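Local coordinates for protein SusD homolog (Bacteroides thetaiotaomicron VPI-5482, PDB 3IHV) that probably binds sugars at the outer membrane of this gut bacterium, for uptake across it, at residues V304-V309 and Q364-A369; D318-L323 and R429-P434; Y397-L402 and K457-E462. All coordinates share one frame; numbering follows the deposited sequence.

Contact 1: residues V304-V309 and Q364-A369; sequences VVHTFV and QNYTPA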
ATOM      1  N   VAL A 304       2.249  -8.139 -14.696  1.00  7.25           N
ATOM      2  CA  VAL A 304       1.953  -6.801 -15.193  1.00  6.88           C
ATOM      3  C   VAL A 304       1.050  -6.853 -16.414  1.00  7.36           C
ATOM      4  O   VAL A 304       1.315  -7.603 -17.371  1.00  6.08           O
ATOM      5  CB  VAL A 304       3.251  -6.025 -15.561  1.00  7.69           C
ATOM      6  CG1 VAL A 304       2.909  -4.606 -16.106  1.00  6.88           C
ATOM      7  CG2 VAL A 304       4.210  -5.975 -14.369  1.00  6.37           C
ATOM      8  N   VAL A 305      -0.013  -6.045 -16.403  1.00  5.90           N
ATOM      9  CA  VAL A 305      -0.923  -6.004 -17.545  1.00  6.38           C
ATOM     10  C   VAL A 305      -0.174  -5.410 -18.731  1.00  5.80           C
ATOM     11  O   VAL A 305       0.348  -4.295 -18.639  1.00  5.72           O
ATOM     12  CB  VAL A 305      -2.207  -5.261 -17.189  1.00  6.35           C
ATOM     13  CG1 VAL A 305      -3.127  -5.077 -18.425  1.00  4.52           C
ATOM     14  CG2 VAL A 305      -2.979  -6.008 -16.032  1.00  7.77           C
ATOM     15  N   HIS A 306      -0.118  -6.118 -19.860  1.00  5.28           N
ATOM     16  CA  HIS A 306       0.774  -5.649 -20.930  1.00  5.93           C
ATOM     17  C   HIS A 306       0.399  -4.310 -21.574  1.00  6.27           C
ATOM     18  O   HIS A 306       1.275  -3.564 -22.003  1.00  6.52           O
ATOM     19  CB  HIS A 306       1.046  -6.689 -22.000  1.00  5.74           C
ATOM     20  CG  HIS A 306       2.323  -6.422 -22.717  1.00  5.66           C
ATOM     21  ND1 HIS A 306       3.541  -6.503 -22.077  1.00  5.68           N
ATOM     22  CD2 HIS A 306       2.576  -5.991 -23.974  1.00  7.26           C
ATOM     23  CE1 HIS A 306       4.497  -6.195 -22.939  1.00  7.09           C
ATOM     24  NE2 HIS A 306       3.937  -5.884 -24.098  1.00  6.81           N
ATOM     25  N   THR A 307      -0.895  -3.993 -21.622  1.00  6.45           N
ATOM     26  CA  THR A 307      -1.309  -2.704 -22.146  1.00  6.37           C
ATOM     27  C   THR A 307      -0.728  -1.523 -21.326  1.00  6.72           C
ATOM     28  O   THR A 307      -0.461  -0.447 -21.880  1.00  7.35           O
ATOM     29  CB  THR A 307      -2.797  -2.640 -22.274  1.00  5.55           C
ATOM     30  OG1 THR A 307      -3.398  -3.188 -21.106  1.00  8.73           O
ATOM     31  CG2 THR A 307      -3.277  -3.488 -23.527  1.00  4.78           C
ATOM     32  N   PHE A 308      -0.525  -1.717 -20.028  1.00  6.15           N
ATOM     33  CA  PHE A 308       0.148  -0.723 -19.196  1.00  6.61           C
ATOM     34  C   PHE A 308       1.582  -0.533 -19.693  1.00  7.67           C
ATOM     35  O   PHE A 308       2.060   0.613 -19.866  1.00  7.28           O
ATOM     36  CB  PHE A 308       0.097  -1.156 -17.726  1.00  6.44           C
ATOM     37  CG  PHE A 308       0.804  -0.217 -16.766  1.00  5.88           C
ATOM     38  CD1 PHE A 308       0.521   1.134 -16.756  1.00  7.45           C
ATOM     39  CD2 PHE A 308       1.705  -0.709 -15.807  1.00  7.73           C
ATOM     40  CE1 PHE A 308       1.128   1.968 -15.855  1.00  6.47           C
ATOM     41  CE2 PHE A 308       2.309   0.140 -14.918  1.00  7.72           C
ATOM     42  CZ  PHE A 308       2.025   1.470 -14.955  1.00  8.62           C
ATOM     43  N   VAL A 309       2.270  -1.660 -19.910  1.00  7.85           N
ATOM     44  CA  VAL A 309       3.609  -1.642 -20.481  1.00  7.75           C
ATOM     45  C   VAL A 309       3.626  -0.873 -21.796  1.00  8.56           C
ATOM     46  O   VAL A 309       4.504  -0.012 -21.998  1.00  7.42           O
ATOM     47  CB  VAL A 309       4.203  -3.053 -20.715  1.00  8.43           C
ATOM     48  CG1 VAL A 309       5.567  -2.954 -21.468  1.00  7.43           C
ATOM     49  CG2 VAL A 309       4.312  -3.840 -19.420  1.00  7.49           C
ATOM     50  N   GLN A 364       2.952 -11.756 -20.898  1.00  5.81           N
ATOM     51  CA  GLN A 364       2.004 -11.716 -19.809  1.00  5.51           C
ATOM     52  C   GLN A 364       2.614 -12.091 -18.459  1.00  6.57           C
ATOM     53  O   GLN A 364       1.985 -11.892 -17.403  1.00  7.68           O
ATOM     54  CB  GLN A 364       0.803 -12.626 -20.127  1.00  5.79           C
ATOM     55  CG  GLN A 364       0.065 -12.228 -21.408  1.00  5.39           C
ATOM     56  CD  GLN A 364      -1.015 -13.238 -21.790  1.00  6.32           C
ATOM     57  OE1 GLN A 364      -2.193 -12.896 -21.852  1.00  7.41           O
ATOM     58  NE2 GLN A 364      -0.600 -14.499 -22.051  1.00  8.81           N
ATOM     59  N   ASN A 365       3.841 -12.625 -18.488  1.00  6.43           N
ATOM     60  CA  ASN A 365       4.526 -13.063 -17.289  1.00  6.31           C
ATOM     61  C   ASN A 365       5.455 -12.009 -16.676  1.00  5.88           C
ATOM     62  O   ASN A 365       6.046 -12.291 -15.636  1.00  6.35           O
ATOM     63  CB  ASN A 365       5.270 -14.368 -17.535  1.00  7.63           C
ATOM     64  CG  ASN A 365       4.342 -15.554 -17.628  1.00  8.91           C
ATOM     65  OD1 ASN A 365       3.346 -15.616 -16.913  1.00  9.72           O
ATOM     66  ND2 ASN A 365       4.705 -16.536 -18.447  1.00  9.79           N
ATOM     67  N   TYR A 366       5.592 -10.830 -17.291  1.00  5.16           N
ATOM     68  CA  TYR A 366       6.365  -9.731 -16.701  1.00  5.19           C
ATOM     69  C   TYR A 366       5.865  -9.514 -15.275  1.00  5.87           C
ATOM     70  O   TYR A 366       4.670  -9.714 -14.977  1.00  4.74           O
ATOM     71  CB  TYR A 366       6.140  -8.393 -17.422  1.00  5.17           C
ATOM     72  CG  TYR A 366       6.754  -8.150 -18.787  1.00  5.47           C
ATOM     73  CD1 TYR A 366       7.303  -9.176 -19.564  1.00  4.53           C
ATOM     74  CD2 TYR A 366       6.698  -6.866 -19.335  1.00  7.39           C
ATOM     75  CE1 TYR A 366       7.830  -8.909 -20.817  1.00  6.00           C
ATOM     76  CE2 TYR A 366       7.192  -6.594 -20.554  1.00  5.98           C
ATOM     77  CZ  TYR A 366       7.741  -7.620 -21.316  1.00  5.20           C
ATOM     78  OH  TYR A 366       8.258  -7.347 -22.548  1.00  8.25           O
ATOM     79  N   THR A 367       6.775  -9.068 -14.406  1.00  6.92           N
ATOM     80  CA  THR A 367       6.484  -8.851 -12.993  1.00  5.67           C
ATOM     81  C   THR A 367       6.914  -7.439 -12.589  1.00  6.66           C
ATOM     82  O   THR A 367       7.538  -6.716 -13.372  1.00  7.28           O
ATOM     83  CB  THR A 367       7.278  -9.842 -12.109  1.00  7.15           C
ATOM     84  OG1 THR A 367       8.706  -9.614 -12.286  1.00  6.15           O
ATOM     85  CG2 THR A 367       6.942 -11.287 -12.481  1.00  5.17           C
ATOM     86  N   PRO A 368       6.580  -7.043 -11.363  1.00  6.56           N
ATOM     87  CA  PRO A 368       7.229  -5.820 -10.892  1.00  6.21           C
ATOM     88  C   PRO A 368       8.738  -6.084 -10.766  1.00  6.60           C
ATOM     89  O   PRO A 368       9.163  -7.241 -10.615  1.00  7.19           O
ATOM     90  CB  PRO A 368       6.609  -5.621  -9.487  1.00  7.48           C
ATOM     91  CG  PRO A 368       5.379  -6.518  -9.446  1.00  6.03           C
ATOM     92  CD  PRO A 368       5.630  -7.601 -10.390  1.00  6.34           C
ATOM     93  N   ALA A 369       9.547  -5.022 -10.838  1.00  6.54           N
ATOM     94  CA  ALA A 369      10.995  -5.112 -10.638  1.00  6.51           C
ATOM     95  C   ALA A 369      11.429  -4.342  -9.391  1.00  6.29           C
ATOM     96  O   ALA A 369      12.593  -4.351  -9.026  1.00  7.06           O
ATOM     97  CB  ALA A 369      11.740  -4.578 -11.847  1.00  6.39           C
TER
HETATM   98  O   HOH W   1      -0.142 -10.017 -17.437  1.00  7.99           O
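His-306 holds its CG anti to the backbone N (chi1 -156°), and Tyr-366 holds its CG beside its own N and anti to the carbonyl carbon; these turns let the two rings meet between the first turn of helix 306-313 and the residue just ahead of strand 367-368. They form an offset edge-to-face pair, centroids 5.2 Å apart and planes at 76°. The imidazole presents its edge, with CE1 3.6 Å from Tyr-366 CE2. Three residues further along the helix, Val-309 brings CG2 to 3.9 Å from Tyr-366 CD2, its side chain crossing that of the tyrosine at about a right angle. Valine suits this place because its branched CB lies over one face of the imidazole while both methyls reach the phenol ring. Val-304, the last residue of strand 302-304, joins the backbones: its N donates to Tyr-366 O over 2.9 Å, at an N-H...O angle of 156°. Its CG2 packs against Thr-367 O at 3.6 Å.

One water settles two carbonyls that cannot bond each other, donating to Val-304 O and to Gln-364 O, each at 2.8 Å. Phe-465 touches both Val-304 and Pro-368. The junction packs against strand 367-368, an outermost strand of a small antiparallel sheet, whose Thr-367 bonds Ala-326 of the adjoining strand through the backbone. Outside the two segments, Trp-493 meets the His-306 ring, and Tyr-366 OH is hydrogen-bonded to Asp-353.

The chemistry thus divides the work: one direct bond joins Val-304 N to Tyr-366 O and one water serves the carbonyls of Val-304 and Gln-364, whereas ring and methyl packing holds the tyrosine, whose hydroxyl is left to pair with a carboxylate.

Contact 2: residues D318-L323 and R429-P434; sequences DIRRDL and RGYGNP
A Schellman motif ends helix 417-430, and Gly-430 and Tyr-431 at this helix end receive Asp-318, Ile-319 and Arg-320 from the capped turn leading into helix 320-324. Ile-319 N donates to Gly-430 O at 2.9 Å in a bent bond. Gly-432, the C-prime residue, takes the positive phi (77°) that a glycine accepts easily, and Ile-319 CD1 rests 4.0 Å from its CA. Gly-430 must also be small: its CA lies over one face of the Arg-320 guanidinium, 3.6 Å from NE, where a CB would clash.

The Asp-318 side chain ties Arg-320 to Tyr-431. Its CB makes a CH-pi contact over the Tyr-431 ring, and its OD1 caps Arg-320 N on the anti side while taking Arg-320 NE on the syn side at 3.0 Å. Arg-320 NH2 completes the side-on salt bridge to OD2 at 2.9 Å, and a water joins OD2 to Tyr-431 OH. An alanine here would probably leave Arg-320 N without its capping acceptor and the guanidinium less firmly held against Gly-430. Because Trp-312 also donates to OD2 and Glu-458 and Glu-462 bind Arg-320 NH1, the charges are likely to be well compensated, which would favour an ionised aspartate.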
ATOM      1  N   ASP A 318      11.238   8.257 -19.434  1.00  9.04           N
ATOM      2  CA  ASP A 318      10.800   8.017 -18.056  1.00  8.45           C
ATOM      3  C   ASP A 318      11.582   6.823 -17.515  1.00  7.95           C
ATOM      4  O   ASP A 318      11.339   5.664 -17.933  1.00  7.81           O
ATOM      5  CB  ASP A 318       9.305   7.736 -18.065  1.00  8.20           C
ATOM      6  CG  ASP A 318       8.719   7.623 -16.688  1.00  9.84           C
ATOM      7  OD1 ASP A 318       9.464   7.288 -15.730  1.00  8.27           O
ATOM      8  OD2 ASP A 318       7.487   7.824 -16.579  1.00  6.37           O
ATOM      9  N   ILE A 319      12.494   7.093 -16.580  1.00  7.03           N
ATOM     10  CA  ILE A 319      13.378   6.047 -16.044  1.00  7.17           C
ATOM     11  C   ILE A 319      12.669   5.099 -15.081  1.00  6.54           C
ATOM     12  O   ILE A 319      13.201   4.055 -14.723  1.00  6.55           O
ATOM     13  CB  ILE A 319      14.679   6.621 -15.391  1.00  7.57           C
ATOM     14  CG1 ILE A 319      14.390   7.328 -14.066  1.00  9.10           C
ATOM     15  CG2 ILE A 319      15.436   7.491 -16.427  1.00  9.68           C
ATOM     16  CD1 ILE A 319      15.639   7.583 -13.230  1.00 12.38           C
ATOM     17  N   ARG A 320      11.471   5.454 -14.658  1.00  6.58           N
ATOM     18  CA  ARG A 320      10.771   4.631 -13.701  1.00  5.88           C
ATOM     19  C   ARG A 320      10.275   3.360 -14.332  1.00  6.41           C
ATOM     20  O   ARG A 320      10.063   2.398 -13.630  1.00  8.52           O
ATOM     21  CB  ARG A 320       9.586   5.354 -13.133  1.00  6.15           C
ATOM     22  CG  ARG A 320       9.957   6.574 -12.311  1.00  4.92           C
ATOM     23  CD  ARG A 320       8.743   7.397 -11.952  1.00  5.99           C
ATOM     24  NE  ARG A 320       8.143   7.993 -13.152  1.00  5.17           N
ATOM     25  CZ  ARG A 320       7.134   8.873 -13.137  1.00  5.94           C
ATOM     26  NH1 ARG A 320       6.605   9.286 -12.003  1.00  8.68           N
ATOM     27  NH2 ARG A 320       6.655   9.358 -14.253  1.00  5.02           N
ATOM     28  N   ARG A 321      10.047   3.381 -15.640  1.00  6.50           N
ATOM     29  CA  ARG A 321       9.463   2.225 -16.339  1.00  6.30           C
ATOM     30  C   ARG A 321      10.309   0.957 -16.153  1.00  6.65           C
ATOM     31  O   ARG A 321       9.815  -0.028 -15.644  1.00  5.98           O
ATOM     32  CB  ARG A 321       9.232   2.540 -17.803  1.00  6.48           C
ATOM     33  CG  ARG A 321       8.579   1.371 -18.629  1.00  6.81           C
ATOM     34  CD  ARG A 321       8.350   1.727 -20.124  1.00  5.16           C
ATOM     35  NE  ARG A 321       9.636   2.139 -20.659  1.00  6.34           N
ATOM     36  CZ  ARG A 321      10.041   3.391 -20.855  1.00  8.30           C
ATOM     37  NH1 ARG A 321       9.237   4.449 -20.638  1.00  8.92           N
ATOM     38  NH2 ARG A 321      11.274   3.589 -21.260  1.00 10.10           N
ATOM     39  N   ASP A 322      11.567   1.017 -16.525  1.00  7.43           N
ATOM     40  CA  ASP A 322      12.470  -0.125 -16.347  1.00  8.24           C
ATOM     41  C   ASP A 322      12.795  -0.451 -14.884  1.00  8.04           C
ATOM     42  O   ASP A 322      13.191  -1.584 -14.583  1.00  9.02           O
ATOM     43  CB  ASP A 322      13.762   0.087 -17.130  1.00  8.60           C
ATOM     44  CG  ASP A 322      13.520   0.140 -18.612  1.00  9.64           C
ATOM     45  OD1 ASP A 322      12.617  -0.569 -19.104  1.00 10.33           O
ATOM     46  OD2 ASP A 322      14.224   0.892 -19.293  1.00 12.11           O
ATOM     47  N   LEU A 323      12.679   0.535 -13.990  1.00  7.10           N
ATOM     48  CA  LEU A 323      12.887   0.307 -12.573  1.00  7.15           C
ATOM     49  C   LEU A 323      11.685  -0.321 -11.918  1.00  7.54           C
ATOM     50  O   LEU A 323      11.843  -0.926 -10.856  1.00  8.26           O
ATOM     51  CB  LEU A 323      13.245   1.597 -11.845  1.00  7.29           C
ATOM     52  CG  LEU A 323      14.627   2.114 -12.170  1.00  7.56           C
ATOM     53  CD1 LEU A 323      14.840   3.562 -11.674  1.00  6.99           C
ATOM     54  CD2 LEU A 323      15.698   1.184 -11.535  1.00  9.13           C
ATOM     55  N   ARG A 429      11.788  14.012 -11.144  1.00  5.54           N
ATOM     56  CA  ARG A 429      12.564  12.964 -10.509  1.00  6.50           C
ATOM     57  C   ARG A 429      12.433  11.676 -11.357  1.00  6.38           C
ATOM     58  O   ARG A 429      13.426  10.944 -11.538  1.00  6.85           O
ATOM     59  CB  ARG A 429      12.088  12.768  -9.059  1.00  6.37           C
ATOM     60  CG  ARG A 429      12.989  11.939  -8.187  1.00  6.57           C
ATOM     61  CD  ARG A 429      12.713  10.454  -8.284  1.00  6.19           C
ATOM     62  NE  ARG A 429      11.434  10.101  -7.729  1.00  5.98           N
ATOM     63  CZ  ARG A 429      11.190   9.817  -6.453  1.00  6.82           C
ATOM     64  NH1 ARG A 429      12.160   9.863  -5.531  1.00  8.88           N
ATOM     65  NH2 ARG A 429       9.969   9.463  -6.094  1.00  8.77           N
ATOM     66  N   GLY A 430      11.216  11.409 -11.832  1.00  6.23           N
ATOM     67  CA  GLY A 430      10.920  10.210 -12.631  1.00  6.66           C
ATOM     68  C   GLY A 430      11.633  10.159 -13.968  1.00  6.76           C
ATOM     69  O   GLY A 430      11.807   9.074 -14.541  1.00  7.55           O
ATOM     70  N   TYR A 431      12.075  11.321 -14.460  1.00  6.67           N
ATOM     71  CA  TYR A 431      12.875  11.413 -15.682  1.00  7.52           C
ATOM     72  C   TYR A 431      14.370  11.583 -15.405  1.00  8.22           C
ATOM     73  O   TYR A 431      15.156  11.909 -16.313  1.00  8.19           O
ATOM     74  CB  TYR A 431      12.335  12.527 -16.570  1.00  8.44           C
ATOM     75  CG  TYR A 431      11.113  12.096 -17.378  1.00  7.88           C
ATOM     76  CD1 TYR A 431       9.910  11.781 -16.768  1.00  8.15           C
ATOM     77  CD2 TYR A 431      11.171  12.024 -18.775  1.00  9.92           C
ATOM     78  CE1 TYR A 431       8.799  11.374 -17.515  1.00  7.99           C
ATOM     79  CE2 TYR A 431      10.080  11.626 -19.514  1.00  9.52           C
ATOM     80  CZ  TYR A 431       8.900  11.308 -18.890  1.00 10.48           C
ATOM     81  OH  TYR A 431       7.804  10.925 -19.625  1.00 12.36           O
ATOM     82  N   GLY A 432      14.769  11.377 -14.152  1.00  8.25           N
ATOM     83  CA  GLY A 432      16.183  11.470 -13.773  1.00  8.53           C
ATOM     84  C   GLY A 432      16.705  12.890 -13.629  1.00  8.94           C
ATOM     85  O   GLY A 432      17.899  13.143 -13.808  1.00  9.18           O
ATOM     86  N   ASN A 433      15.822  13.810 -13.262  1.00  9.12           N
ATOM     87  CA  ASN A 433      16.198  15.207 -12.990  1.00 10.00           C
ATOM     88  C   ASN A 433      16.907  15.836 -14.192  1.00 11.07           C
ATOM     89  O   ASN A 433      18.063  16.265 -14.079  1.00 10.27           O
ATOM     90  CB  ASN A 433      17.083  15.244 -11.739  1.00 10.03           C
ATOM     91  CG  ASN A 433      16.520  14.413 -10.643  1.00 11.14           C
ATOM     92  OD1 ASN A 433      15.446  14.710 -10.156  1.00 10.76           O
ATOM     93  ND2 ASN A 433      17.233  13.346 -10.246  1.00  9.81           N
ATOM     94  N   PRO A 434      16.214  15.878 -15.346  1.00 12.09           N
ATOM     95  CA  PRO A 434      16.775  16.473 -16.564  1.00 13.31           C
ATOM     96  C   PRO A 434      17.052  17.940 -16.369  1.00 14.94           C
ATOM     97  O   PRO A 434      16.333  18.615 -15.649  1.00 13.93           O
ATOM     98  CB  PRO A 434      15.650  16.303 -17.596  1.00 13.33           C
ATOM     99  CG  PRO A 434      14.392  16.117 -16.780  1.00 12.64           C
ATOM    100  CD  PRO A 434      14.855  15.357 -15.590  1.00 12.69           C
TER
HETATM  101  O   HOH W   2       5.934   9.439 -18.132  1.00  7.73           O

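Contact 3: residues Y397-L402 and K457-E462; sequences YADVLL and KERSYE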
ATOM      1  N   TYR A 397       6.408  10.227   0.116  1.00  6.51           N
ATOM      2  CA  TYR A 397       6.095  11.629  -0.166  1.00  7.14           C
ATOM      3  C   TYR A 397       5.644  11.873  -1.597  1.00  7.24           C
ATOM      4  O   TYR A 397       4.838  12.779  -1.831  1.00  7.18           O
ATOM      5  CB  TYR A 397       7.322  12.452   0.148  1.00  6.76           C
ATOM      6  CG  TYR A 397       7.211  13.939   0.090  1.00  7.88           C
ATOM      7  CD1 TYR A 397       6.537  14.645   1.068  1.00  7.70           C
ATOM      8  CD2 TYR A 397       7.863  14.659  -0.894  1.00  7.64           C
ATOM      9  CE1 TYR A 397       6.483  16.020   1.052  1.00  9.77           C
ATOM     10  CE2 TYR A 397       7.820  16.030  -0.914  1.00  8.94           C
ATOM     11  CZ  TYR A 397       7.129  16.714   0.080  1.00  8.81           C
ATOM     12  OH  TYR A 397       7.112  18.075   0.066  1.00  8.56           O
ATOM     13  N   ALA A 398       6.130  11.091  -2.577  1.00  6.67           N
ATOM     14  CA  ALA A 398       5.668  11.307  -3.959  1.00  7.30           C
ATOM     15  C   ALA A 398       4.138  11.138  -4.087  1.00  6.62           C
ATOM     16  O   ALA A 398       3.490  11.821  -4.850  1.00  6.29           O
ATOM     17  CB  ALA A 398       6.384  10.355  -4.943  1.00  6.34           C
ATOM     18  N   ASP A 399       3.602  10.168  -3.366  1.00  6.56           N
ATOM     19  CA  ASP A 399       2.146   9.878  -3.330  1.00  7.88           C
ATOM     20  C   ASP A 399       1.446  11.124  -2.802  1.00  6.75           C
ATOM     21  O   ASP A 399       0.449  11.629  -3.385  1.00  6.37           O
ATOM     22  CB  ASP A 399       1.957   8.655  -2.423  1.00  7.81           C
ATOM     23  CG  ASP A 399       0.557   8.040  -2.459  1.00  9.26           C
ATOM     24  OD1 ASP A 399      -0.410   8.680  -2.908  1.00  9.05           O
ATOM     25  OD2 ASP A 399       0.438   6.880  -1.983  1.00  9.49           O
ATOM     26  N   VAL A 400       2.000  11.702  -1.731  1.00  6.60           N
ATOM     27  CA  VAL A 400       1.411  12.895  -1.159  1.00  6.97           C
ATOM     28  C   VAL A 400       1.492  14.084  -2.129  1.00  7.49           C
ATOM     29  O   VAL A 400       0.511  14.811  -2.268  1.00  6.54           O
ATOM     30  CB  VAL A 400       2.009  13.279   0.210  1.00  7.27           C
ATOM     31  CG1 VAL A 400       1.300  14.538   0.757  1.00  9.47           C
ATOM     32  CG2 VAL A 400       1.900  12.093   1.227  1.00  8.55           C
ATOM     33  N   LEU A 401       2.613  14.249  -2.835  1.00  7.69           N
ATOM     34  CA  LEU A 401       2.682  15.335  -3.830  1.00  7.74           C
ATOM     35  C   LEU A 401       1.581  15.138  -4.877  1.00  7.98           C
ATOM     36  O   LEU A 401       0.902  16.081  -5.261  1.00  6.57           O
ATOM     37  CB  LEU A 401       4.036  15.415  -4.530  1.00  7.44           C
ATOM     38  CG  LEU A 401       5.190  15.932  -3.668  1.00  7.75           C
ATOM     39  CD1 LEU A 401       6.565  15.799  -4.377  1.00  5.12           C
ATOM     40  CD2 LEU A 401       4.956  17.372  -3.212  1.00  6.97           C
ATOM     41  N   LEU A 402       1.412  13.898  -5.323  1.00  7.47           N
ATOM     42  CA  LEU A 402       0.387  13.651  -6.354  1.00  7.96           C
ATOM     43  C   LEU A 402      -1.027  13.892  -5.783  1.00  7.43           C
ATOM     44  O   LEU A 402      -1.904  14.444  -6.473  1.00  7.78           O
ATOM     45  CB  LEU A 402       0.530  12.255  -6.930  1.00  7.96           C
ATOM     46  CG  LEU A 402       1.805  12.014  -7.745  1.00  7.91           C
ATOM     47  CD1 LEU A 402       1.878  10.602  -8.321  1.00  7.05           C
ATOM     48  CD2 LEU A 402       1.917  13.028  -8.879  1.00  8.36           C
ATOM     49  N   LYS A 457      -3.087   9.109 -14.227  1.00  9.21           N
ATOM     50  CA  LYS A 457      -2.074   8.339 -14.926  1.00  8.87           C
ATOM     51  C   LYS A 457      -0.730   8.372 -14.186  1.00  8.06           C
ATOM     52  O   LYS A 457      -0.024   7.336 -14.053  1.00  9.00           O
ATOM     53  CB  LYS A 457      -1.901   8.864 -16.368  1.00 10.26           C
ATOM     54  CG  LYS A 457      -0.942   8.039 -17.177  1.00 12.62           C
ATOM     55  CD  LYS A 457      -0.952   8.442 -18.675  1.00 15.13           C
ATOM     56  CE  LYS A 457      -0.330   9.785 -18.875  1.00 16.42           C
ATOM     57  NZ  LYS A 457      -0.139  10.028 -20.320  1.00 16.79           N
ATOM     58  N   GLU A 458      -0.358   9.554 -13.698  1.00  7.16           N
ATOM     59  CA  GLU A 458       0.932   9.705 -12.995  1.00  7.74           C
ATOM     60  C   GLU A 458       1.017   8.778 -11.805  1.00  7.25           C
ATOM     61  O   GLU A 458       2.081   8.255 -11.491  1.00  8.55           O
ATOM     62  CB  GLU A 458       1.146  11.160 -12.571  1.00  8.18           C
ATOM     63  CG  GLU A 458       2.544  11.432 -12.164  1.00  9.05           C
ATOM     64  CD  GLU A 458       3.526  11.303 -13.325  1.00 10.04           C
ATOM     65  OE1 GLU A 458       3.135  11.624 -14.477  1.00  9.91           O
ATOM     66  OE2 GLU A 458       4.680  10.876 -13.083  1.00  8.96           O
ATOM     67  N   ARG A 459      -0.109   8.575 -11.115  1.00  8.63           N
ATOM     68  CA  ARG A 459      -0.147   7.651  -9.996  1.00  8.05           C
ATOM     69  C   ARG A 459       0.255   6.241 -10.398  1.00  7.93           C
ATOM     70  O   ARG A 459       0.954   5.545  -9.620  1.00  7.56           O
ATOM     71  CB  ARG A 459      -1.518   7.669  -9.299  1.00  8.24           C
ATOM     72  CG  ARG A 459      -1.805   9.008  -8.592  1.00  8.54           C
ATOM     73  CD  ARG A 459      -3.096   8.944  -7.797  1.00  6.84           C
ATOM     74  NE  ARG A 459      -2.994   8.057  -6.633  1.00  6.24           N
ATOM     75  CZ  ARG A 459      -2.336   8.350  -5.516  1.00  7.39           C
ATOM     76  NH1 ARG A 459      -1.682   9.515  -5.353  1.00  6.98           N
ATOM     77  NH2 ARG A 459      -2.273   7.438  -4.565  1.00  8.44           N
ATOM     78  N   SER A 460      -0.145   5.811 -11.602  1.00  8.23           N
ATOM     79  CA  SER A 460       0.295   4.509 -12.089  1.00  7.93           C
ATOM     80  C   SER A 460       1.787   4.513 -12.356  1.00  7.54           C
ATOM     81  O   SER A 460       2.481   3.580 -11.949  1.00  7.59           O
ATOM     82  CB  SER A 460      -0.511   4.060 -13.313  1.00  7.85           C
ATOM     83  OG  SER A 460      -0.161   4.750 -14.490  1.00  8.48           O
ATOM     84  N   TYR A 461       2.315   5.557 -13.003  1.00  8.15           N
ATOM     85  CA  TYR A 461       3.759   5.636 -13.306  1.00  8.02           C
ATOM     86  C   TYR A 461       4.633   5.800 -12.071  1.00  7.87           C
ATOM     87  O   TYR A 461       5.758   5.268 -12.027  1.00  8.42           O
ATOM     88  CB  TYR A 461       4.055   6.742 -14.331  1.00  8.31           C
ATOM     89  CG  TYR A 461       3.408   6.540 -15.705  1.00  6.92           C
ATOM     90  CD1 TYR A 461       3.029   5.277 -16.166  1.00  8.11           C
ATOM     91  CD2 TYR A 461       3.312   7.592 -16.590  1.00  9.27           C
ATOM     92  CE1 TYR A 461       2.507   5.098 -17.433  1.00  9.67           C
ATOM     93  CE2 TYR A 461       2.817   7.417 -17.875  1.00 11.39           C
ATOM     94  CZ  TYR A 461       2.415   6.171 -18.287  1.00 11.13           C
ATOM     95  OH  TYR A 461       1.917   6.011 -19.560  1.00 12.64           O
ATOM     96  N   GLU A 462       4.103   6.474 -11.047  1.00  7.14           N
ATOM     97  CA  GLU A 462       4.899   6.696  -9.856  1.00  7.51           C
ATOM     98  C   GLU A 462       4.842   5.554  -8.853  1.00  6.85           C
ATOM     99  O   GLU A 462       5.872   5.178  -8.252  1.00  7.50           O
ATOM    100  CB  GLU A 462       4.452   7.992  -9.160  1.00  7.74           C
ATOM    101  CG  GLU A 462       5.260   8.310  -7.898  1.00  7.20           C
ATOM    102  CD  GLU A 462       6.763   8.476  -8.128  1.00  6.48           C
ATOM    103  OE1 GLU A 462       7.213   8.769  -9.291  1.00  5.96           O
ATOM    104  OE2 GLU A 462       7.522   8.259  -7.143  1.00  7.79           O
TER
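Leu-402 and Asp-399 face Glu-458, Arg-459 and Glu-462 across an antiparallel helix pair, part of the helical framework of this SusD family protein, which belongs to the TPR clan. The segments run at 173° with axes 10.5 Å apart, too wide for backbones to touch, and mostly long side chains bridge the interval.

The snug part centres on Leu-402. Its branched end suits a gap between two acidic chains: CD2 lies 3.7 Å from Glu-458 CG and CD1 3.8 Å from Glu-462 CB, so it packs on their aliphatic portions rather than their charges.

The looser part is polar, yet it too is buried rather than open to solvent. Here Arg-459 grips Asp-399 end-on. NH2 and NH1 both donate to OD1, at 2.8 and 2.9 Å, from one face of the carboxylate, while OD1 stays near the guanidinium plane. A bend at chi3 (69°) places Arg-459 NE, which pairs with Asp-472; Asp-399 OD2 turns to Lys-204, so neither charge depends on this bridge alone. At the other end Glu-462 reaches over Ala-398, whose single methyl suits the close approach of a carboxylate shared with Arg-320, Arg-396 and Arg-429: Glu-462 OE2 stands just 3.2 Å from Ala-398 CB.

The three contacts form one continuous region on the SusD family part of the chain. Contacts 2 and 3 are closest, their centres about 13 Å apart, and share a charge network: Arg-320 NH1 reaches from contact 2 to Glu-458 OE2 at 2.7 Å and to Glu-462 OE1 at 2.8 Å. Contact 1 lies about 18 Å from contact 2 and about 19 Å from contact 3, centre to centre, and touches them through packing: Ala-369 CB meets Leu-323 O at 3.8 Å, and Phe-308 CE1 meets Ser-460 OG at 3.4 Å. Helices 306-313 and 320-324 are also consecutive. A bound sodium ion is about 11 Å from the side chain of Gln-364, too far for direct coordination.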